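Long-range contacts in dTDP-4-dehydrorhamnose 3,5-epimerase (Sulfolobus tokodaii, PDB 2B9U), which probably catalyses the 3,5-epimerization of dTDP-4-dehydro-6-deoxy-glucose on the route to dTDP-L-rhamnose: residues A[8-12]-A[93-98]; A[44-50]-A[127-133]. All coordinates share one frame; numbering follows the deposited sequence.

Interaction 1 (A[8-12]-A[93-98]); sequences LGMGI and TFGKYV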
loop_
_atom_site.group_PDB
_atom_site.type_symbol
_atom_site.label_atom_id
_atom_site.label_comp_id
_atom_site.label_asym_id
_atom_site.label_seq_id
_atom_site.Cartn_x
_atom_site.Cartn_y
_atom_site.Cartn_z
ATOM N N LEU A 8 9.482 19.431 5.661
ATOM C CA LEU A 8 10.856 19.138 6.069
ATOM C C LEU A 8 11.903 19.908 5.254
ATOM O O LEU A 8 13.107 19.727 5.439
ATOM C CB LEU A 8 11.125 17.626 6.047
ATOM C CG LEU A 8 10.179 16.691 6.833
ATOM C CD1 LEU A 8 10.756 15.300 6.852
ATOM C CD2 LEU A 8 9.886 17.138 8.282
ATOM N N GLY A 9 11.435 20.784 4.368
ATOM C CA GLY A 9 12.314 21.532 3.478
ATOM C C GLY A 9 12.320 20.993 2.062
ATOM O O GLY A 9 12.191 19.786 1.850
ATOM N N MET A 10 12.455 21.904 1.097
ATOM C CA MET A 10 12.702 21.591 -0.332
ATOM C C MET A 10 11.558 20.868 -1.043
ATOM O O MET A 10 11.765 20.301 -2.108
ATOM C CB MET A 10 13.997 20.777 -0.545
ATOM C CG MET A 10 15.190 21.092 0.327
ATOM S SD MET A 10 16.565 19.998 -0.129
ATOM C CE MET A 10 16.500 18.760 1.159
ATOM N N GLY A 11 10.366 20.872 -0.456
ATOM C CA GLY A 11 9.229 20.146 -1.017
ATOM C C GLY A 11 8.978 18.777 -0.399
ATOM O O GLY A 11 8.027 18.086 -0.770
ATOM N N ILE A 12 9.823 18.395 0.557
ATOM C CA ILE A 12 9.707 17.108 1.261
ATOM C C ILE A 12 8.705 17.308 2.394
ATOM O O ILE A 12 8.771 18.313 3.120
ATOM C CB ILE A 12 11.092 16.623 1.824
ATOM C CG1 ILE A 12 12.166 16.570 0.725
ATOM C CG2 ILE A 12 10.978 15.272 2.573
ATOM C CD1 ILE A 12 11.995 15.459 -0.284
ATOM N N THR A 93 19.581 24.175 -3.290
ATOM C CA THR A 93 19.755 23.115 -2.295
ATOM C C THR A 93 20.291 21.816 -2.911
ATOM O O THR A 93 20.173 20.746 -2.306
ATOM C CB THR A 93 18.425 22.805 -1.575
ATOM O OG1 THR A 93 17.410 22.525 -2.551
ATOM C CG2 THR A 93 17.983 23.975 -0.694
ATOM N N PHE A 94 20.870 21.906 -4.109
ATOM C CA PHE A 94 21.480 20.748 -4.775
ATOM C C PHE A 94 22.532 20.094 -3.877
ATOM O O PHE A 94 23.447 20.765 -3.377
ATOM C CB PHE A 94 22.103 21.160 -6.110
ATOM C CG PHE A 94 22.856 20.058 -6.810
ATOM C CD1 PHE A 94 22.181 19.082 -7.537
ATOM C CD2 PHE A 94 24.244 20.015 -6.774
ATOM C CE1 PHE A 94 22.876 18.071 -8.202
ATOM C CE2 PHE A 94 24.948 19.001 -7.433
ATOM C CZ PHE A 94 24.263 18.027 -8.146
ATOM N N GLY A 95 22.380 18.789 -3.662
ATOM C CA GLY A 95 23.281 18.044 -2.798
ATOM C C GLY A 95 22.843 18.009 -1.348
ATOM O O GLY A 95 23.432 17.295 -0.553
ATOM N N LYS A 96 21.817 18.783 -0.995
ATOM C CA LYS A 96 21.259 18.742 0.362
ATOM C C LYS A 96 20.251 17.599 0.486
ATOM O O LYS A 96 19.700 17.116 -0.516
ATOM C CB LYS A 96 20.604 20.077 0.745
ATOM C CG LYS A 96 21.543 21.292 0.702
ATOM C CD LYS A 96 22.505 21.351 1.889
ATOM C CE LYS A 96 23.460 22.546 1.769
ATOM N NZ LYS A 96 22.751 23.798 1.321
ATOM N N TYR A 97 20.001 17.168 1.715
ATOM C CA TYR A 97 19.194 15.973 1.916
ATOM C C TYR A 97 18.346 16.024 3.168
ATOM O O TYR A 97 18.678 16.726 4.138
ATOM C CB TYR A 97 20.080 14.716 1.907
ATOM C CG TYR A 97 21.120 14.683 3.006
ATOM C CD1 TYR A 97 20.783 14.284 4.297
ATOM C CD2 TYR A 97 22.446 15.050 2.755
ATOM C CE1 TYR A 97 21.727 14.262 5.309
ATOM C CE2 TYR A 97 23.398 15.028 3.769
ATOM C CZ TYR A 97 23.028 14.622 5.042
ATOM O OH TYR A 97 23.946 14.585 6.065
ATOM N N VAL A 98 17.247 15.275 3.138
ATOM C CA VAL A 98 16.390 15.085 4.299
ATOM C C VAL A 98 16.513 13.628 4.761
ATOM O O VAL A 98 16.537 12.704 3.939
ATOM C CB VAL A 98 14.897 15.465 3.988
ATOM C CG1 VAL A 98 13.972 15.097 5.138
ATOM C CG2 VAL A 98 14.771 16.948 3.677
#
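M10 lays its thioether over the polypeptide between T93 and V98, overlapping both ends of 93-98. Its SD lies 3.6 Å from T93 OG1 and close to T93 CB, while its CE touches V98 CG2 at 3.6 Å and comes near the carbonyl carbon of Y97. The bend at chi3 (-101°) swings CE out of the extended chain and onto V98 CG2; an unbranched thioether can reach from the turn to both T93 and V98. V98 spreads its two branches: CG2 takes M10, and CG1 meets L8 CD1 at 3.6 Å and I12 CG2 at 3.9 Å. L8 crosses the valine at about a right angle, whereas I12 lies alongside it, pointing the opposite way. Residues 9-12 form a type I' turn that joins antiparallel strands 3-9 and 12-22 as a beta hairpin and packs on the T93-K96 turn and the start of strand 97-103. A CB on G9 or G11 would press against the preceding carbonyl. T93 OG1 is hydrogen-bonded to D86 and S91, so M10 meets it by packing. With no hydrogen bond across, the contact rests on the fit of largely apolar surfaces.

Interaction 2 (A[44-50]-A[127-133]); sequences VIQTNMS and IVIYFIT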
loop_
_atom_site.group_PDB
_atom_site.type_symbol
_atom_site.label_atom_id
_atom_site.label_comp_id
_atom_site.label_asym_id
_atom_site.label_seq_id
_atom_site.Cartn_x
_atom_site.Cartn_y
_atom_site.Cartn_z
ATOM N N VAL A 44 -1.684 8.583 -7.203
ATOM C CA VAL A 44 -0.806 7.424 -7.217
ATOM C C VAL A 44 -1.056 6.625 -8.499
ATOM O O VAL A 44 -2.201 6.370 -8.866
ATOM C CB VAL A 44 -1.012 6.543 -5.946
ATOM C CG1 VAL A 44 -0.184 5.261 -6.020
ATOM C CG2 VAL A 44 -0.634 7.338 -4.660
ATOM N N ILE A 45 0.022 6.239 -9.181
ATOM C CA ILE A 45 -0.088 5.524 -10.447
ATOM C C ILE A 45 0.495 4.107 -10.399
ATOM O O ILE A 45 0.179 3.272 -11.254
ATOM C CB ILE A 45 0.505 6.350 -11.629
ATOM C CG1 ILE A 45 1.938 6.828 -11.348
ATOM C CG2 ILE A 45 -0.349 7.610 -11.864
ATOM C CD1 ILE A 45 3.035 5.800 -11.503
ATOM N N GLN A 46 1.320 3.845 -9.387
ATOM C CA GLN A 46 2.016 2.569 -9.222
ATOM C C GLN A 46 2.288 2.390 -7.739
ATOM O O GLN A 46 2.521 3.365 -7.047
ATOM C CB GLN A 46 3.346 2.594 -9.983
ATOM C CG GLN A 46 4.193 1.372 -9.797
ATOM C CD GLN A 46 5.233 1.195 -10.866
ATOM O OE1 GLN A 46 5.143 1.780 -11.945
ATOM N NE2 GLN A 46 6.225 0.353 -10.588
ATOM N N THR A 47 2.198 1.158 -7.249
ATOM C CA THR A 47 2.606 0.845 -5.874
ATOM C C THR A 47 3.598 -0.316 -5.892
ATOM O O THR A 47 3.353 -1.363 -6.513
ATOM C CB THR A 47 1.375 0.612 -4.962
ATOM O OG1 THR A 47 0.609 1.817 -4.924
ATOM C CG2 THR A 47 1.763 0.245 -3.517
ATOM N N ASN A 48 4.743 -0.113 -5.261
ATOM C CA ASN A 48 5.745 -1.173 -5.117
ATOM C C ASN A 48 5.884 -1.602 -3.656
ATOM O O ASN A 48 5.448 -0.883 -2.755
ATOM C CB ASN A 48 7.111 -0.701 -5.630
ATOM C CG ASN A 48 7.151 -0.507 -7.149
ATOM O OD1 ASN A 48 6.301 -1.008 -7.873
ATOM N ND2 ASN A 48 8.165 0.193 -7.626
ATOM N N MET A 49 6.516 -2.759 -3.444
ATOM C CA MET A 49 6.840 -3.254 -2.112
ATOM C C MET A 49 8.182 -3.955 -2.099
ATOM O O MET A 49 8.520 -4.704 -3.016
ATOM C CB MET A 49 5.753 -4.207 -1.584
ATOM C CG MET A 49 5.986 -4.669 -0.129
ATOM S SD MET A 49 4.657 -5.671 0.561
ATOM C CE MET A 49 5.435 -7.271 0.627
ATOM N N SER A 50 8.961 -3.690 -1.054
ATOM C CA SER A 50 10.203 -4.421 -0.834
ATOM C C SER A 50 10.250 -4.948 0.577
ATOM O O SER A 50 9.681 -4.341 1.495
ATOM C CB SER A 50 11.433 -3.555 -1.112
ATOM O OG SER A 50 11.544 -2.477 -0.200
ATOM N N ILE A 127 9.478 -4.040 5.859
ATOM C CA ILE A 127 8.626 -3.937 4.683
ATOM C C ILE A 127 8.372 -2.476 4.386
ATOM O O ILE A 127 7.812 -1.721 5.218
ATOM C CB ILE A 127 7.273 -4.662 4.873
ATOM C CG1 ILE A 127 7.497 -6.164 5.092
ATOM C CG2 ILE A 127 6.362 -4.442 3.662
ATOM C CD1 ILE A 127 6.356 -6.839 5.817
ATOM N N VAL A 128 8.779 -2.089 3.188
ATOM C CA VAL A 128 8.573 -0.748 2.699
ATOM C C VAL A 128 7.577 -0.817 1.546
ATOM O O VAL A 128 7.678 -1.696 0.674
ATOM C CB VAL A 128 9.938 -0.114 2.278
ATOM C CG1 VAL A 128 9.778 1.265 1.661
ATOM C CG2 VAL A 128 10.854 -0.044 3.478
ATOM N N ILE A 129 6.606 0.089 1.584
ATOM C CA ILE A 129 5.652 0.326 0.503
ATOM C C ILE A 129 5.996 1.654 -0.146
ATOM O O ILE A 129 6.237 2.658 0.538
ATOM C CB ILE A 129 4.186 0.385 1.025
ATOM C CG1 ILE A 129 3.875 -0.837 1.891
ATOM C CG2 ILE A 129 3.177 0.560 -0.138
ATOM C CD1 ILE A 129 3.285 -2.017 1.203
ATOM N N TYR A 130 6.033 1.655 -1.474
ATOM C CA TYR A 130 6.283 2.888 -2.222
ATOM C C TYR A 130 5.025 3.258 -3.006
ATOM O O TYR A 130 4.630 2.515 -3.917
ATOM C CB TYR A 130 7.443 2.691 -3.216
ATOM C CG TYR A 130 8.676 1.923 -2.753
ATOM C CD1 TYR A 130 8.621 0.557 -2.452
ATOM C CD2 TYR A 130 9.921 2.555 -2.687
ATOM C CE1 TYR A 130 9.773 -0.149 -2.070
ATOM C CE2 TYR A 130 11.081 1.858 -2.310
ATOM C CZ TYR A 130 10.994 0.510 -1.999
ATOM O OH TYR A 130 12.130 -0.180 -1.633
ATOM N N PHE A 131 4.380 4.371 -2.672
ATOM C CA PHE A 131 3.284 4.856 -3.503
ATOM C C PHE A 131 3.886 5.816 -4.508
ATOM O O PHE A 131 4.481 6.836 -4.122
ATOM C CB PHE A 131 2.189 5.534 -2.685
ATOM C CG PHE A 131 1.638 4.679 -1.585
ATOM C CD1 PHE A 131 0.720 3.671 -1.864
ATOM C CD2 PHE A 131 2.026 4.890 -0.265
ATOM C CE1 PHE A 131 0.202 2.878 -0.832
ATOM C CE2 PHE A 131 1.527 4.102 0.765
ATOM C CZ PHE A 131 0.606 3.097 0.479
ATOM N N ILE A 132 3.773 5.469 -5.789
ATOM C CA ILE A 132 4.514 6.178 -6.853
ATOM C C ILE A 132 3.570 7.051 -7.668
ATOM O O ILE A 132 2.493 6.601 -8.105
ATOM C CB ILE A 132 5.351 5.183 -7.738
ATOM C CG1 ILE A 132 6.472 4.571 -6.907
ATOM C CG2 ILE A 132 5.986 5.860 -8.990
ATOM C CD1 ILE A 132 6.923 3.222 -7.406
ATOM N N THR A 133 3.953 8.319 -7.823
ATOM C CA THR A 133 3.150 9.292 -8.563
ATOM C C THR A 133 3.908 9.710 -9.817
ATOM O O THR A 133 5.091 9.377 -9.977
ATOM C CB THR A 133 2.806 10.545 -7.707
ATOM O OG1 THR A 133 3.976 11.355 -7.549
ATOM C CG2 THR A 133 2.249 10.153 -6.309
#
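Y130 reaches across to N48 and S50 of strand 44-50. Its CB lies beside N48 CB, and CD1 comes 3.5 Å from N48 O, which meets the ring at its edge. CE1 passes S50 OG, and OH ends in a 2.8 Å hydrogen bond to that same OG. With chi1 at -42°, CG stands anti to the carbonyl carbon and the ring leans along the sheet toward the serine, while V128 CG1 packs on one ring face. A phenylalanine here would probably keep the ring packing but leave S50 OG without its phenolic mate. I132 CD1 packs against the amide of N48, 3.3 Å from ND2; that amide receives Q46 NE2 at OD1 in a nearly straight bond (N-H...O 179°). Away from the ring, beta-branched T47, I127 and I129 suit the extended strands: T47 CG2 touches I129 CG2, while flexible M49 rests its SD 3.7 Å from I127 CG2. Regular antiparallel bonding gives way at a classic beta bulge, where I45 N and Q46 N both bond to I132 O. Q46 OE1 accepts from the backbone N of Y137, predicted to stack on the substrate's thymidine ring. Strand 126-133 also pairs with strand 70-75; R58 of strand 57-63 and F120 of strand 116-122, both in the other sheet, touch Y130, and strand 44-52 pairs with a strand of the second subunit.

In the fold
Interaction 1 is partly buried and interaction 2 is core, and they lie on opposite sides of the chain's centre, their centres about 21 Å apart and their nearest atoms about 10 Å. Strand 3-9 and both strands of interaction 2 belong to the same curled antiparallel sheet, whereas strand 97-103 is an edge of the five-stranded one. Interaction 1 therefore bridges the two sheets of the cupin-type jelly roll by apolar side chains, at the hairpin turn that ends strand 3-9. Interaction 2 works within one sheet through backbone bonds, with a tyrosine-serine hydrogen bond added, and carries that sheet onward to the second subunit of the homodimer; no other subunit touches interaction 1.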